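Local coordinates for ThiJ/PfpI domain protein (Brachyspira murdochii, PDB 4HCJ), which is of unknown function but belongs to the DJ-1/PfpI family, with an alpha-beta-alpha sandwich fold, and may bind magnesium, at residues D21-E26 with V74-I79. Residues are numbered along the deposited sequence; the frame is centred on the assembly and turned at random. Where two conformers were deposited one is given.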
ATOM      1  N   ASP A  21       8.067  -8.497  -4.896  1.00  6.62           N
ATOM      2  CA  ASP A  21       7.289  -9.730  -4.835  1.00  7.41           C
ATOM      3  C   ASP A  21       6.797 -10.062  -3.430  1.00  7.20           C
ATOM      4  O   ASP A  21       5.622 -10.379  -3.244  1.00  7.74           O
ATOM      5  CB  ASP A  21       8.102 -10.932  -5.353  1.00  7.87           C
ATOM      6  CG  ASP A  21       8.549 -10.784  -6.790  1.00  7.94           C
ATOM      7  OD1 ASP A  21       8.315 -11.725  -7.584  1.00  8.69           O
ATOM      8  OD2 ASP A  21       9.159  -9.744  -7.111  1.00  7.76           O
ATOM      9  N   GLU A  22       7.683 -10.026  -2.440  1.00  7.07           N
ATOM     10  CA  GLU A  22       7.299 -10.522  -1.124  1.00  7.78           C
ATOM     11  C   GLU A  22       6.186  -9.678  -0.532  1.00  7.03           C
ATOM     12  O   GLU A  22       5.277 -10.175   0.130  1.00  6.92           O
ATOM     13  CB  GLU A  22       8.487 -10.476  -0.164  1.00  9.58           C
ATOM     14  CG  GLU A  22       9.711 -11.241  -0.618  1.00 10.95           C
ATOM     15  CD  GLU A  22      10.741 -10.367  -1.325  1.00 10.06           C
ATOM     16  OE1 GLU A  22      10.356  -9.451  -2.095  1.00  9.26           O
ATOM     17  OE2 GLU A  22      11.958 -10.590  -1.104  1.00 10.92           O
ATOM     18  N   GLU A  23       6.277  -8.374  -0.755  1.00  6.62           N
ATOM     19  CA  GLU A  23       5.298  -7.451  -0.184  1.00  6.72           C
ATOM     20  C   GLU A  23       3.907  -7.763  -0.692  1.00  6.91           C
ATOM     21  O   GLU A  23       2.938  -7.732   0.080  1.00  8.02           O
ATOM     22  CB  GLU A  23       5.669  -6.001  -0.507  1.00  6.44           C
ATOM     23  CG  GLU A  23       6.968  -5.534   0.142  1.00  6.45           C
ATOM     24  CD  GLU A  23       7.406  -4.149  -0.295  1.00  6.54           C
ATOM     25  OE1 GLU A  23       6.681  -3.518  -1.082  1.00  6.89           O
ATOM     26  OE2 GLU A  23       8.487  -3.690   0.157  1.00  7.55           O
ATOM     27  N   TYR A  24       3.803  -8.074  -1.988  1.00  6.07           N
ATOM     28  CA  TYR A  24       2.536  -8.446  -2.583  1.00  6.36           C
ATOM     29  C   TYR A  24       2.117  -9.873  -2.207  1.00  6.26           C
ATOM     30  O   TYR A  24       1.044 -10.075  -1.624  1.00  6.36           O
ATOM     31  CB  TYR A  24       2.588  -8.288  -4.117  1.00  6.66           C
ATOM     32  CG  TYR A  24       1.342  -8.828  -4.793  1.00  6.28           C
ATOM     33  CD1 TYR A  24       0.110  -8.176  -4.680  1.00  6.75           C
ATOM     34  CD2 TYR A  24       1.396 -10.003  -5.533  1.00  6.56           C
ATOM     35  CE1 TYR A  24      -1.021  -8.683  -5.280  1.00  6.94           C
ATOM     36  CE2 TYR A  24       0.265 -10.511  -6.148  1.00  6.88           C
ATOM     37  CZ  TYR A  24      -0.941  -9.848  -6.019  1.00  7.10           C
ATOM     38  OH  TYR A  24      -2.053 -10.362  -6.642  1.00  8.09           O
ATOM     39  N   PHE A  25       2.924 -10.868  -2.561  1.00  6.42           N
ATOM     40  CA  PHE A  25       2.486 -12.256  -2.414  1.00  6.80           C
ATOM     41  C   PHE A  25       2.289 -12.672  -0.955  1.00  6.33           C
ATOM     42  O   PHE A  25       1.334 -13.388  -0.638  1.00  6.96           O
ATOM     43  CB  PHE A  25       3.437 -13.219  -3.139  1.00  7.36           C
ATOM     44  CG  PHE A  25       3.409 -13.075  -4.639  1.00  7.90           C
ATOM     45  CD1 PHE A  25       2.312 -13.507  -5.384  1.00  8.16           C
ATOM     46  CD2 PHE A  25       4.486 -12.493  -5.305  1.00  8.89           C
ATOM     47  CE1 PHE A  25       2.293 -13.354  -6.771  1.00  9.04           C
ATOM     48  CE2 PHE A  25       4.472 -12.343  -6.692  1.00  9.90           C
ATOM     49  CZ  PHE A  25       3.375 -12.770  -7.420  1.00  9.83           C
ATOM     50  N   GLU A  26       3.182 -12.241  -0.066  0.54  6.29           N
ATOM     51  CA  GLU A  26       3.056 -12.641   1.331  0.54  6.48           C
ATOM     52  C   GLU A  26       1.883 -11.950   2.012  0.54  6.09           C
ATOM     53  O   GLU A  26       1.184 -12.555   2.823  0.54  6.74           O
ATOM     54  CB  GLU A  26       4.357 -12.402   2.098  0.54  7.08           C
ATOM     55  CG  GLU A  26       5.510 -13.242   1.569  0.54  8.37           C
ATOM     56  CD  GLU A  26       6.824 -13.002   2.304  0.54  9.68           C
ATOM     57  OE1 GLU A  26       6.821 -12.276   3.318  0.54 10.60           O
ATOM     58  OE2 GLU A  26       7.862 -13.544   1.877  0.54 11.89           O
ATOM     59  N   VAL A  74      -3.543  -0.666  -0.375  1.00  5.07           N
ATOM     60  CA  VAL A  74      -2.182  -1.058  -0.002  1.00  5.24           C
ATOM     61  C   VAL A  74      -1.231  -0.682  -1.128  1.00  4.92           C
ATOM     62  O   VAL A  74      -1.335  -1.211  -2.257  1.00  5.31           O
ATOM     63  CB  VAL A  74      -2.102  -2.570   0.257  1.00  5.92           C
ATOM     64  CG1 VAL A  74      -0.657  -3.013   0.482  1.00  6.55           C
ATOM     65  CG2 VAL A  74      -2.996  -2.966   1.433  1.00  7.23           C
ATOM     66  N   PHE A  75      -0.304   0.222  -0.826  1.00  5.17           N
ATOM     67  CA  PHE A  75       0.736   0.654  -1.763  1.00  5.36           C
ATOM     68  C   PHE A  75       1.962  -0.235  -1.596  1.00  5.40           C
ATOM     69  O   PHE A  75       2.643  -0.190  -0.564  1.00  6.00           O
ATOM     70  CB  PHE A  75       1.084   2.130  -1.522  1.00  5.45           C
ATOM     71  CG  PHE A  75      -0.048   3.067  -1.832  1.00  5.71           C
ATOM     72  CD1 PHE A  75      -0.223   3.559  -3.123  1.00  6.20           C
ATOM     73  CD2 PHE A  75      -0.951   3.455  -0.846  1.00  6.17           C
ATOM     74  CE1 PHE A  75      -1.284   4.404  -3.429  1.00  6.73           C
ATOM     75  CE2 PHE A  75      -2.017   4.297  -1.157  1.00  6.32           C
ATOM     76  CZ  PHE A  75      -2.182   4.763  -2.450  1.00  6.60           C
ATOM     77  N   VAL A  76       2.233  -1.047  -2.613  1.00  6.06           N
ATOM     78  CA  VAL A  76       3.370  -1.953  -2.620  1.00  6.39           C
ATOM     79  C   VAL A  76       4.585  -1.256  -3.219  1.00  6.09           C
ATOM     80  O   VAL A  76       4.446  -0.445  -4.142  1.00  6.62           O
ATOM     81  CB  VAL A  76       3.005  -3.247  -3.416  1.00  8.39           C
ATOM     82  CG1 VAL A  76       4.226  -4.091  -3.750  1.00  7.78           C
ATOM     83  CG2 VAL A  76       1.983  -4.067  -2.630  1.00 11.74           C
ATOM     84  N   GLY A  77       5.763  -1.561  -2.681  1.00  5.98           N
ATOM     85  CA  GLY A  77       7.001  -0.981  -3.137  1.00  6.04           C
ATOM     86  C   GLY A  77       7.712  -1.792  -4.213  1.00  5.99           C
ATOM     87  O   GLY A  77       7.094  -2.321  -5.161  1.00  6.58           O
ATOM     88  N   GLY A  78       9.030  -1.873  -4.049  1.00  6.58           N
ATOM     89  CA  GLY A  78       9.916  -2.416  -5.058  1.00  7.02           C
ATOM     90  C   GLY A  78      10.493  -1.304  -5.908  1.00  6.76           C
ATOM     91  O   GLY A  78       9.949  -0.200  -5.977  1.00  7.24           O
ATOM     92  N   ILE A  79      11.578  -1.613  -6.603  1.00  7.31           N
ATOM     93  CA  ILE A  79      12.231  -0.617  -7.439  1.00  8.28           C
ATOM     94  C   ILE A  79      11.284  -0.043  -8.493  1.00  7.86           C
ATOM     95  O   ILE A  79      11.373   1.139  -8.834  1.00  8.46           O
ATOM     96  CB  ILE A  79      13.540  -1.195  -8.054  1.00 10.30           C
ATOM     97  CG1 ILE A  79      14.348  -0.107  -8.776  1.00 13.21           C
ATOM     98  CG2 ILE A  79      13.252  -2.390  -8.960  1.00 10.66           C
ATOM     99  CD1 ILE A  79      15.757  -0.547  -9.168  1.00 16.12           C
TER
HETATM  100  O   HOH W   1       9.760  -1.723  -1.176  1.00  7.48           O
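Glu23, near the start of helix 21-33, reaches across to Val76 and Gly77, just past the end of strand 72-75. Its CB points toward the loop and packs against a methyl, 4.0 Å from Val76 CG1. CG lies anti to the carbonyl carbon (chi1 -66°), and the extended chain beyond it (chi2 174°) carries the carboxylate to the loop backbone. Glu23 OE1 accepts a hydrogen bond from Gly77 N, 2.7 Å away, with an N-H...O angle of 148°, and the donor approaches nearly along the C-O axis. Glu23 OE1 also lies 3.7 Å from Val76 CG1. A water 2.7 Å from Glu23 OE2 and 3.0 Å from Gly78 N donates to the first and accepts from the second, so one carboxylate engages two successive amides, one through water. An alanine here would probably leave the Gly77 N-H without this acceptor and the water without its carboxylate partner. Gly77 fits closely, since a CB built on it would come 3.1 Å from Glu23 OE1. The place of Glu23 early in helix 21-33, facing the loop after strand 72-75, resembles that of the conserved glutamate beside the nucleophilic cysteine in DJ-1, though no catalytic role is established here. The side chain of Glu23 also touches Pro159, Ser162 and Ile107, placing it where helix 21-33 and helix 162-174 meet the C-terminal ends of strands 72-75 and 103-107.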